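Local coordinates for protein microbial serine proteinases; subtilisin (Bacillus subtilis, PDB 2GKO) that hydrolyses peptide bonds as a cold-adapted subtilisin, a calcium-loaded serine protease holding phenylmethanesulfonic acid in its pocket, at residues T73-S78 against N136-S141; Y90-E95 against S252-G257; V188-N193 against D204-G209; S235-F238 against Y242-I245. All coordinates share one frame; numbering follows the deposited sequence.

Contact 1 (T73-S78 against N136-S141). With PMS (phenylmethanesulfonic acid), chain G.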
loop_
_atom_site.group_PDB
_atom_site.type_symbol
_atom_site.label_atom_id
_atom_site.label_comp_id
_atom_site.label_asym_id
_atom_site.label_seq_id
_atom_site.Cartn_x
_atom_site.Cartn_y
_atom_site.Cartn_z
ATOM N N THR A 73 9.571 -1.747 6.989
ATOM C CA THR A 73 9.076 -1.403 8.309
ATOM C C THR A 73 8.197 -0.153 8.240
ATOM O O THR A 73 7.146 -0.104 8.889
ATOM C CB THR A 73 10.254 -1.248 9.296
ATOM O OG1 THR A 73 10.988 -2.482 9.393
ATOM C CG2 THR A 73 9.735 -0.989 10.714
ATOM N N HIS A 74 8.625 0.827 7.456
ATOM C CA HIS A 74 7.919 2.107 7.278
ATOM C C HIS A 74 6.525 1.870 6.671
ATOM O O HIS A 74 5.489 2.315 7.173
ATOM C CB HIS A 74 8.803 3.057 6.428
ATOM C CG HIS A 74 8.394 4.488 6.511
ATOM N ND1 HIS A 74 7.247 4.959 5.926
ATOM C CD2 HIS A 74 8.975 5.553 7.120
ATOM C CE1 HIS A 74 7.109 6.245 6.217
ATOM N NE2 HIS A 74 8.134 6.625 6.953
ATOM N N VAL A 75 6.514 1.098 5.597
ATOM C CA VAL A 75 5.308 0.724 4.911
ATOM C C VAL A 75 4.354 -0.044 5.809
ATOM O O VAL A 75 3.164 0.245 5.841
ATOM C CB VAL A 75 5.723 -0.089 3.641
ATOM C CG1 VAL A 75 4.558 -0.770 2.979
ATOM C CG2 VAL A 75 6.438 0.853 2.665
ATOM N N ALA A 76 4.874 -1.044 6.526
ATOM C CA ALA A 76 4.053 -1.804 7.463
ATOM C C ALA A 76 3.407 -0.900 8.523
ATOM O O ALA A 76 2.225 -1.070 8.839
ATOM C CB ALA A 76 4.864 -2.862 8.127
ATOM N N GLY A 77 4.155 0.090 8.986
ATOM C CA GLY A 77 3.665 1.003 10.010
ATOM C C GLY A 77 2.508 1.855 9.514
ATOM O O GLY A 77 1.542 2.087 10.249
ATOM N N SER A 78 2.568 2.320 8.273
ATOM C CA SER A 78 1.482 3.134 7.762
ATOM C C SER A 78 0.235 2.285 7.628
ATOM O O SER A 78 -0.888 2.754 7.841
ATOM C CB SER A 78 1.838 3.799 6.421
ATOM O OG SER A 78 2.918 4.715 6.571
ATOM N N ASN A 136 0.503 -5.630 -0.318
ATOM C CA ASN A 136 1.058 -4.321 -0.589
ATOM C C ASN A 136 2.437 -4.446 -1.245
ATOM O O ASN A 136 3.345 -5.023 -0.654
ATOM C CB ASN A 136 1.196 -3.512 0.710
ATOM C CG ASN A 136 1.665 -2.106 0.436
ATOM O OD1 ASN A 136 0.842 -1.210 0.188
ATOM N ND2 ASN A 136 2.985 -1.912 0.381
ATOM N N MET A 137 2.582 -3.890 -2.441
ATOM C CA MET A 137 3.875 -3.800 -3.131
ATOM C C MET A 137 4.255 -2.336 -3.330
ATOM O O MET A 137 3.845 -1.680 -4.281
ATOM C CB MET A 137 3.878 -4.560 -4.461
ATOM C CG MET A 137 3.960 -6.025 -4.216
ATOM S SD MET A 137 4.181 -6.974 -5.702
ATOM C CE MET A 137 2.602 -6.976 -6.312
ATOM N N SER A 138 5.043 -1.840 -2.397
ATOM C CA SER A 138 5.576 -0.495 -2.458
ATOM C C SER A 138 6.886 -0.533 -3.221
ATOM O O SER A 138 7.973 -0.331 -2.678
ATOM C CB SER A 138 5.729 0.069 -1.048
ATOM O OG SER A 138 4.475 0.432 -0.529
ATOM N N LEU A 139 6.761 -0.848 -4.508
ATOM C CA LEU A 139 7.921 -1.046 -5.349
ATOM C C LEU A 139 7.458 -0.878 -6.773
ATOM O O LEU A 139 6.273 -0.967 -7.084
ATOM C CB LEU A 139 8.555 -2.416 -5.085
ATOM C CG LEU A 139 7.696 -3.663 -5.263
ATOM C CD1 LEU A 139 7.679 -4.095 -6.717
ATOM C CD2 LEU A 139 8.179 -4.815 -4.374
ATOM N N GLY A 140 8.399 -0.591 -7.654
ATOM C CA GLY A 140 8.020 -0.388 -9.034
ATOM C C GLY A 140 9.215 -0.337 -9.938
ATOM O O GLY A 140 10.334 -0.129 -9.498
ATOM N N SER A 141 8.956 -0.559 -11.215
ATOM C CA SER A 141 9.956 -0.429 -12.255
ATOM C C SER A 141 9.222 0.019 -13.516
ATOM O O SER A 141 8.037 -0.195 -13.659
ATOM C CB SER A 141 10.661 -1.781 -12.428
ATOM O OG SER A 141 11.071 -2.036 -13.754
HETATM C C PMS G . 9.897 3.056 -3.329
HETATM S S PMS G . 8.294 3.381 -3.710
HETATM C C1 PMS G . 10.377 3.745 -2.058
HETATM C C2 PMS G . 10.968 5.006 -2.108
HETATM C C3 PMS G . 11.429 5.624 -0.941
HETATM C C4 PMS G . 11.332 4.953 0.270
HETATM C C5 PMS G . 10.780 3.679 0.329
HETATM C C6 PMS G . 10.312 3.080 -0.838
HETATM O O2S PMS G . 8.047 2.810 -5.016
HETATM O O1S PMS G . 8.123 4.820 -3.535
#

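Contact 2 (Y90-E95 against S252-G257)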
loop_
_atom_site.group_PDB
_atom_site.type_symbol
_atom_site.label_atom_id
_atom_site.label_comp_id
_atom_site.label_asym_id
_atom_site.label_seq_id
_atom_site.Cartn_x
_atom_site.Cartn_y
_atom_site.Cartn_z
ATOM N N TYR A 90 0.285 5.002 15.086
ATOM C CA TYR A 90 -0.858 4.259 14.609
ATOM C C TYR A 90 -0.870 4.291 13.086
ATOM O O TYR A 90 -0.611 5.333 12.472
ATOM C CB TYR A 90 -2.159 4.884 15.113
ATOM C CG TYR A 90 -2.453 4.608 16.564
ATOM C CD1 TYR A 90 -2.021 5.490 17.551
ATOM C CD2 TYR A 90 -3.163 3.489 16.941
ATOM C CE1 TYR A 90 -2.305 5.235 18.908
ATOM C CE2 TYR A 90 -3.443 3.226 18.283
ATOM C CZ TYR A 90 -3.017 4.098 19.246
ATOM O OH TYR A 90 -3.330 3.796 20.566
ATOM N N GLY A 91 -1.168 3.141 12.495
ATOM C CA GLY A 91 -1.468 3.041 11.087
ATOM C C GLY A 91 -2.955 2.903 10.862
ATOM O O GLY A 91 -3.785 2.974 11.781
ATOM N N VAL A 92 -3.305 2.685 9.615
ATOM C CA VAL A 92 -4.687 2.785 9.191
ATOM C C VAL A 92 -5.550 1.647 9.768
ATOM O O VAL A 92 -6.703 1.870 10.173
ATOM C CB VAL A 92 -4.814 2.826 7.628
ATOM C CG1 VAL A 92 -6.256 2.823 7.210
ATOM C CG2 VAL A 92 -4.111 4.047 7.050
ATOM N N ALA A 93 -5.000 0.431 9.800
ATOM C CA ALA A 93 -5.749 -0.776 10.219
ATOM C C ALA A 93 -4.957 -1.487 11.319
ATOM O O ALA A 93 -4.340 -2.536 11.074
ATOM C CB ALA A 93 -5.958 -1.696 9.046
ATOM N N PRO A 94 -4.972 -0.956 12.537
ATOM C CA PRO A 94 -4.109 -1.467 13.609
ATOM C C PRO A 94 -4.479 -2.853 14.143
ATOM O O PRO A 94 -3.727 -3.380 14.959
ATOM C CB PRO A 94 -4.280 -0.417 14.705
ATOM C CG PRO A 94 -5.694 0.051 14.507
ATOM C CD PRO A 94 -5.789 0.187 12.998
ATOM N N GLU A 95 -5.618 -3.387 13.736
ATOM C CA GLU A 95 -6.009 -4.751 14.114
ATOM C C GLU A 95 -5.733 -5.783 13.023
ATOM O O GLU A 95 -5.970 -6.964 13.222
ATOM C CB GLU A 95 -7.479 -4.803 14.430
ATOM C CG GLU A 95 -7.843 -3.917 15.616
ATOM C CD GLU A 95 -9.338 -3.844 15.830
ATOM O OE1 GLU A 95 -9.987 -4.894 15.886
ATOM O OE2 GLU A 95 -9.865 -2.718 15.944
ATOM N N SER A 252 0.757 3.728 -0.957
ATOM C CA SER A 252 0.251 2.385 -1.104
ATOM C C SER A 252 -0.237 1.775 0.221
ATOM O O SER A 252 -1.362 1.296 0.260
ATOM C CB SER A 252 1.301 1.502 -1.809
ATOM O OG SER A 252 0.771 0.216 -2.131
ATOM N N PRO A 253 0.567 1.761 1.283
ATOM C CA PRO A 253 0.090 1.154 2.537
ATOM C C PRO A 253 -1.045 1.881 3.221
ATOM O O PRO A 253 -1.751 1.238 3.967
ATOM C CB PRO A 253 1.321 1.148 3.424
ATOM C CG PRO A 253 2.200 2.198 2.876
ATOM C CD PRO A 253 1.977 2.158 1.404
ATOM N N HIS A 254 -1.213 3.173 2.994
ATOM C CA HIS A 254 -2.427 3.845 3.454
ATOM C C HIS A 254 -3.667 3.211 2.819
ATOM O O HIS A 254 -4.639 2.887 3.497
ATOM C CB HIS A 254 -2.379 5.318 3.115
ATOM C CG HIS A 254 -1.528 6.125 4.037
ATOM N ND1 HIS A 254 -0.186 6.342 3.811
ATOM C CD2 HIS A 254 -1.829 6.809 5.171
ATOM C CE1 HIS A 254 0.295 7.134 4.752
ATOM N NE2 HIS A 254 -0.679 7.406 5.607
ATOM N N ALA A 255 -3.616 2.999 1.513
ATOM C CA ALA A 255 -4.676 2.309 0.803
ATOM C C ALA A 255 -4.816 0.851 1.207
ATOM O O ALA A 255 -5.918 0.358 1.314
ATOM C CB ALA A 255 -4.448 2.400 -0.673
ATOM N N ALA A 256 -3.709 0.144 1.422
ATOM C CA ALA A 256 -3.790 -1.285 1.779
ATOM C C ALA A 256 -4.437 -1.424 3.153
ATOM O O ALA A 256 -5.252 -2.314 3.373
ATOM C CB ALA A 256 -2.413 -1.918 1.791
ATOM N N GLY A 257 -4.057 -0.553 4.069
ATOM C CA GLY A 257 -4.666 -0.463 5.389
ATOM C C GLY A 257 -6.151 -0.143 5.322
ATOM O O GLY A 257 -6.985 -0.794 5.986
#

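Contact 3 (V188-N193 against D204-G209)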
loop_
_atom_site.group_PDB
_atom_site.type_symbol
_atom_site.label_atom_id
_atom_site.label_comp_id
_atom_site.label_asym_id
_atom_site.label_seq_id
_atom_site.Cartn_x
_atom_site.Cartn_y
_atom_site.Cartn_z
ATOM N N VAL A 188 -1.593 3.267 -6.620
ATOM C CA VAL A 188 -1.859 4.346 -5.705
ATOM C C VAL A 188 -0.901 5.533 -5.910
ATOM O O VAL A 188 0.340 5.401 -5.817
ATOM C CB VAL A 188 -1.752 3.855 -4.253
ATOM C CG1 VAL A 188 -2.167 4.993 -3.275
ATOM C CG2 VAL A 188 -2.615 2.637 -4.047
ATOM N N ALA A 189 -1.478 6.693 -6.212
ATOM C CA ALA A 189 -0.742 7.959 -6.318
ATOM C C ALA A 189 -0.521 8.578 -4.953
ATOM O O ALA A 189 -1.277 8.310 -4.004
ATOM C CB ALA A 189 -1.496 8.943 -7.191
ATOM N N ALA A 190 0.492 9.441 -4.864
ATOM C CA ALA A 190 0.875 10.079 -3.604
ATOM C C ALA A 190 0.346 11.477 -3.542
ATOM O O ALA A 190 0.611 12.292 -4.419
ATOM C CB ALA A 190 2.373 10.133 -3.431
ATOM N N LEU A 191 -0.361 11.728 -2.460
ATOM C CA LEU A 191 -0.774 13.066 -2.059
ATOM C C LEU A 191 0.220 13.711 -1.110
ATOM O O LEU A 191 0.907 13.046 -0.320
ATOM C CB LEU A 191 -2.145 12.973 -1.385
ATOM C CG LEU A 191 -3.269 12.383 -2.219
ATOM C CD1 LEU A 191 -4.474 12.136 -1.312
ATOM C CD2 LEU A 191 -3.655 13.278 -3.377
ATOM N N GLU A 192 0.301 15.033 -1.168
ATOM C CA GLU A 192 1.079 15.824 -0.230
ATOM C C GLU A 192 0.132 16.637 0.657
ATOM O O GLU A 192 -1.050 16.800 0.330
ATOM C CB GLU A 192 2.051 16.748 -0.962
ATOM C CG GLU A 192 1.367 17.804 -1.816
ATOM C CD GLU A 192 2.285 18.472 -2.810
ATOM O OE1 GLU A 192 3.414 18.020 -3.011
ATOM O OE2 GLU A 192 1.857 19.457 -3.417
ATOM N N ASN A 193 0.669 17.157 1.751
ATOM C CA ASN A 193 -0.152 17.847 2.751
ATOM C C ASN A 193 -0.344 19.307 2.369
ATOM O O ASN A 193 0.064 20.219 3.101
ATOM C CB ASN A 193 0.455 17.734 4.135
ATOM C CG ASN A 193 -0.530 18.104 5.235
ATOM O OD1 ASN A 193 -1.742 18.292 4.979
ATOM N ND2 ASN A 193 -0.031 18.159 6.450
ATOM N N ASP A 204 4.122 16.200 -7.227
ATOM C CA ASP A 204 4.728 16.230 -8.557
ATOM C C ASP A 204 5.468 14.926 -8.888
ATOM O O ASP A 204 5.444 14.493 -10.018
ATOM C CB ASP A 204 5.726 17.384 -8.704
ATOM C CG ASP A 204 5.092 18.748 -8.631
ATOM O OD1 ASP A 204 3.840 18.870 -8.582
ATOM O OD2 ASP A 204 5.815 19.765 -8.634
ATOM N N PHE A 205 6.109 14.290 -7.902
ATOM C CA PHE A 205 6.866 13.057 -8.178
ATOM C C PHE A 205 6.020 11.847 -8.534
ATOM O O PHE A 205 6.518 10.875 -9.082
ATOM C CB PHE A 205 7.825 12.703 -7.027
ATOM C CG PHE A 205 7.143 12.241 -5.767
ATOM C CD1 PHE A 205 6.612 10.955 -5.693
ATOM C CD2 PHE A 205 7.030 13.070 -4.669
ATOM C CE1 PHE A 205 5.956 10.514 -4.541
ATOM C CE2 PHE A 205 6.388 12.627 -3.496
ATOM C CZ PHE A 205 5.846 11.351 -3.448
ATOM N N SER A 206 4.744 11.883 -8.194
ATOM C CA SER A 206 3.913 10.705 -8.335
ATOM C C SER A 206 3.701 10.361 -9.822
ATOM O O SER A 206 3.389 11.238 -10.621
ATOM C CB SER A 206 2.575 10.983 -7.627
ATOM O OG SER A 206 1.782 9.828 -7.520
ATOM N N SER A 207 3.891 9.096 -10.190
ATOM C CA SER A 207 3.762 8.675 -11.581
ATOM C C SER A 207 2.324 8.834 -12.049
ATOM O O SER A 207 1.373 8.471 -11.339
ATOM C CB SER A 207 4.199 7.229 -11.746
ATOM O OG SER A 207 5.616 7.106 -11.625
ATOM N N ARG A 208 2.187 9.363 -13.253
ATOM C CA ARG A 208 0.883 9.577 -13.897
ATOM C C ARG A 208 0.504 8.448 -14.825
ATOM O O ARG A 208 1.340 7.805 -15.459
ATOM C CB ARG A 208 0.895 10.889 -14.702
ATOM C CG ARG A 208 0.457 12.095 -13.949
ATOM C CD ARG A 208 1.304 12.436 -12.718
ATOM N NE ARG A 208 0.833 13.684 -12.119
ATOM C CZ ARG A 208 1.270 14.227 -10.991
ATOM N NH1 ARG A 208 2.228 13.668 -10.282
ATOM N NH2 ARG A 208 0.748 15.367 -10.569
ATOM N N GLY A 209 -0.800 8.199 -14.942
ATOM C CA GLY A 209 -1.285 7.250 -15.908
ATOM C C GLY A 209 -1.263 7.833 -17.322
ATOM O O GLY A 209 -0.741 8.942 -17.551
HETATM O O HOH W 1 4.774 18.356 -5.229
#

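Contact 4 (S235-F238 against Y242-I245)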
loop_
_atom_site.group_PDB
_atom_site.type_symbol
_atom_site.label_atom_id
_atom_site.label_comp_id
_atom_site.label_asym_id
_atom_site.label_seq_id
_atom_site.Cartn_x
_atom_site.Cartn_y
_atom_site.Cartn_z
ATOM N N SER A 235 6.568 7.292 10.028
ATOM C CA SER A 235 6.188 5.931 10.355
ATOM C C SER A 235 7.340 5.236 11.040
ATOM O O SER A 235 8.366 5.823 11.328
ATOM C CB SER A 235 5.776 5.161 9.077
ATOM O OG SER A 235 5.189 3.888 9.362
ATOM N N THR A 236 7.115 3.968 11.353
ATOM C CA THR A 236 8.102 3.094 11.974
ATOM C C THR A 236 9.335 2.864 11.083
ATOM O O THR A 236 9.258 2.959 9.839
ATOM C CB THR A 236 7.399 1.759 12.299
ATOM O OG1 THR A 236 6.666 1.284 11.157
ATOM C CG2 THR A 236 6.339 1.947 13.389
ATOM N N TRP A 237 10.476 2.574 11.702
ATOM C CA TRP A 237 11.727 2.331 10.966
ATOM C C TRP A 237 12.412 1.078 11.479
ATOM O O TRP A 237 12.102 0.590 12.580
ATOM C CB TRP A 237 12.646 3.530 11.062
ATOM C CG TRP A 237 13.692 3.680 9.981
ATOM C CD1 TRP A 237 15.034 3.721 10.162
ATOM C CD2 TRP A 237 13.464 3.894 8.584
ATOM N NE1 TRP A 237 15.658 3.910 8.958
ATOM C CE2 TRP A 237 14.723 4.033 7.981
ATOM C CE3 TRP A 237 12.321 3.946 7.775
ATOM C CZ2 TRP A 237 14.882 4.240 6.614
ATOM C CZ3 TRP A 237 12.484 4.160 6.420
ATOM C CH2 TRP A 237 13.750 4.305 5.866
ATOM N N PHE A 238 13.339 0.546 10.678
ATOM C CA PHE A 238 13.865 -0.786 10.933
ATOM C C PHE A 238 14.638 -0.856 12.245
ATOM O O PHE A 238 14.817 -1.949 12.782
ATOM C CB PHE A 238 14.770 -1.261 9.793
ATOM C CG PHE A 238 16.143 -0.670 9.826
ATOM C CD1 PHE A 238 17.161 -1.305 10.521
ATOM C CD2 PHE A 238 16.428 0.549 9.216
ATOM C CE1 PHE A 238 18.434 -0.741 10.617
ATOM C CE2 PHE A 238 17.722 1.104 9.312
ATOM C CZ PHE A 238 18.709 0.457 9.996
ATOM N N TYR A 242 11.763 5.604 14.272
ATOM C CA TYR A 242 10.833 6.191 13.309
ATOM C C TYR A 242 11.601 6.960 12.233
ATOM O O TYR A 242 12.810 7.192 12.334
ATOM C CB TYR A 242 9.812 7.097 14.029
ATOM C CG TYR A 242 9.092 6.367 15.139
ATOM C CD1 TYR A 242 9.654 6.292 16.425
ATOM C CD2 TYR A 242 7.899 5.726 14.905
ATOM C CE1 TYR A 242 9.045 5.576 17.428
ATOM C CE2 TYR A 242 7.270 5.012 15.914
ATOM C CZ TYR A 242 7.860 4.955 17.175
ATOM O OH TYR A 242 7.257 4.258 18.167
ATOM N N ALA A 243 10.897 7.320 11.182
ATOM C CA ALA A 243 11.477 8.025 10.048
ATOM C C ALA A 243 10.384 8.696 9.268
ATOM O O ALA A 243 9.238 8.262 9.250
ATOM C CB ALA A 243 12.209 7.038 9.116
ATOM N N THR A 244 10.740 9.788 8.614
ATOM C CA THR A 244 9.853 10.502 7.731
ATOM C C THR A 244 10.380 10.559 6.305
ATOM O O THR A 244 11.440 11.113 6.071
ATOM C CB THR A 244 9.684 11.930 8.223
ATOM O OG1 THR A 244 9.197 11.918 9.586
ATOM C CG2 THR A 244 8.618 12.660 7.406
ATOM N N ILE A 245 9.647 9.967 5.371
ATOM C CA ILE A 245 10.047 9.897 3.967
ATOM C C ILE A 245 8.856 10.117 3.036
ATOM O O ILE A 245 7.711 10.098 3.468
ATOM C CB ILE A 245 10.739 8.531 3.651
ATOM C CG1 ILE A 245 9.895 7.334 4.113
ATOM C CG2 ILE A 245 12.136 8.508 4.231
ATOM C CD1 ILE A 245 10.419 5.986 3.617
#

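Contact 1 (T73-S78 against N136-S141)
Val75, on helix 71-80, meets Ser138 and Asn136 where strand 133-137 runs out. Van der Waals packing of methyls on a hydroxymethyl group comes first. Both methyls of Val75 straddle the end of Ser138: CG1 of Val75 sits 3.7 Å from OG of Ser138, CG2 of Val75 3.8 Å from the same OG, and CG2 also lies 3.9 Å from CB of Ser138. That fork depends on the valine torsion, which sets CG1 anti to the backbone N (chi1 169°) and leaves CG2 beside that N. The Val75 and Asn136 side chains cross at a slant. Cutting the valine back to a glycine would probably open a gap beside the Ser138 hydroxymethyl group and under the strand end.

Hydrogen bonding involves the same serine oxygen. Ser138 OG is bonded to the carbonyl O of Ser249, so the serine ties the strand end to helix 248-265 while also taking the valine. Ser138 is the centre of an inverse gamma turn, with a weak bond of 3.0 Å from Leu139 N to Met137 O.

The ligand comes last: S of phenylmethanesulfonic acid lies 3.9 Å from Ser138 O, and its O2S the same distance from Leu139 CA. The strand thus leaves the parallel sheet and runs on through Ser138 and Leu139 along the ligand pocket, as in the substrate-binding segment of subtilisins.

Contact 2 (Y90-E95 against S252-G257)
Val92 and Ala93 belong to the loop that carries the chain from helix 71-80 to strand 97-102, and they press on helix 248-265, the buried helix of the subtilisin fold that starts beside the ligand pocket. The closest backbone approach is 5.0 Å, from CA of Ala93 to CA of Gly257. Glycine makes it possible, since a beta carbon on Gly257 would point at the loop and collide with CB of Val92.

Val92 does most of the touching, one methyl to each turn. With CG1 anti to the backbone N (chi1 176°), CG1 of Val92 lands on the bare glycine backbone, 3.5 Å from C of Gly257. CG2 of Val92 reaches back one turn, lying 3.8 Å from the carbonyl O of His254 and 4.0 Å from CD2 of the His254 imidazole, which it meets obliquely. The imidazole is held by its other side, ND1 being hydrogen-bonded to Met250 O within the helix. Beside the valine, the methyl CB of Ala93 rests 3.4 Å from O of Gly257.

The helix is kinked at Pro253, whose N makes no bond to the preceding turn; regular bonding resumes beyond it, with Gly257 N 2.9 Å from Pro253 O. Ile10 and Ile13 of helix 8-14 also cover both Val92 and His254, and Val92 and Ala93 bond back to Ser78 and Ala79. In this alpha/beta subtilase core, then, loop 90-95 packs on the glycine face of helix 248-265, with helix 8-14 alongside.

Contact 3 (V188-N193 against D204-G209)
A side-chain-to-backbone hydrogen bond carries this contact, from the loop after strand 199-202 to strand 186-192 of the main sheet: Ser206 accepts from the backbone N-H of Ala190. Ala190 N donates to Ser206 OG at 3.0 Å, nearly straight at 168°. The serine torsion, with OG anti to the backbone N (chi1 -170°), swings the hydroxyl in against the strand, where OG of Ser206 also lies 3.4 Å from CB of Ala189. With an alanine here, the buried N-H of Ala190 is likely to be left without its acceptor and a small gap to open beside Ala189.

Next to it, Phe205 brings the far end of its ring in, CZ of Phe205 lying 3.7 Å from CB of Ala190 in an oblique approach. The serine itself is steadied from its own side: Arg208 NH1 donates to Ser206 O at 2.7 Å, the oxygen lying close to the guanidinium plane, and NH1 has a second bond to Ala203 O.

Farther along, one water joins the two segments, donating to Glu192 OE1 at 2.6 Å and accepting from Asp204 N at 3.0 Å. The two carboxylates approach with like charge, but Arg201 forms a salt bridge to each, which would offset the repulsion.

Phe205 also touches Asn168 and lies about 6 Å from the ligand, consistent with the phenylalanine that borders the leaving-group side of the subtilisin cleft. Strand 186-192 of the main sheet thus runs antiparallel to 199-202, with the following loop folded back on it beside that cleft.

Contact 4 (S235-F238 against Y242-I245)
Ser235 and Ala243 form the hydrogen-bonded antiparallel pair of this two-stranded hairpin, and each satisfies the other twice. Ser235 N donates to Ala243 O at 2.9 Å, and Ala243 N returns to Ser235 O at the same length. Each oxygen has more to do. Ser235 O also takes a CA-H contact from Tyr242 CA at 3.2 Å and lies at the edge of the Tyr242 ring, while Ala243 O receives a weak second bond from His74 NE2.

One step on, Thr236 and Tyr242 make the non-hydrogen-bonded pair, their side chains diverging. Their polar ends are satisfied outside the hairpin: Thr236 OG1 by Thr73 O, Tyr242 OH by Asp43 OD2, just as Ser235 OG is held by His74 O. The threonine torsion, chi1 49°, places OG1 between the backbone N and the carbonyl carbon and leaves CG2 of Thr236 to approach CE2 of Tyr242 at 4.1 Å.

Apolar cover comes from Trp237. Its indole lies flat over the Ala243 methyl, CB of Ala243 standing 3.4 Å from CE3 of Trp237 and offset toward the rim. Past it, CZ3 of Trp237 reaches CD1 of Ile245 at 3.9 Å, the two side chains crossing at about a right angle.

Ile245 touches phenylmethanesulfonic acid, and strand 242-245 leads, after two residues, into helix 248-265. The hairpin also lies along helix 71-80, where Ser235 meets Ser78, Phe238 meets Thr73 and Ile245 meets His74.

Helix 71-80 and helix 248-265 draw the four contacts together. Contact 1 packs on contact 4 through CA of Gly77 and OG1 of Thr236, 3.2 Å apart, and on contact 2 through O of Val75 and CB of Pro253, also at 3.2 Å. Contact 3 reaches contact 2 by packing alone, CB of Ala255 lying 3.8 Å from CG2 of Val188. Contacts 3 and 4 are the farthest apart, about 20 Å between centres; the side chain of Ile245 touches the ligand (about 4 Å), while that of Phe205 stays about 6 Å away. Contact 1 supplies Ser138 and Leu139 to the pocket, while Ser249 N and Asn168 ND2 bond the ligand, as in a subtilisin oxyanion hole.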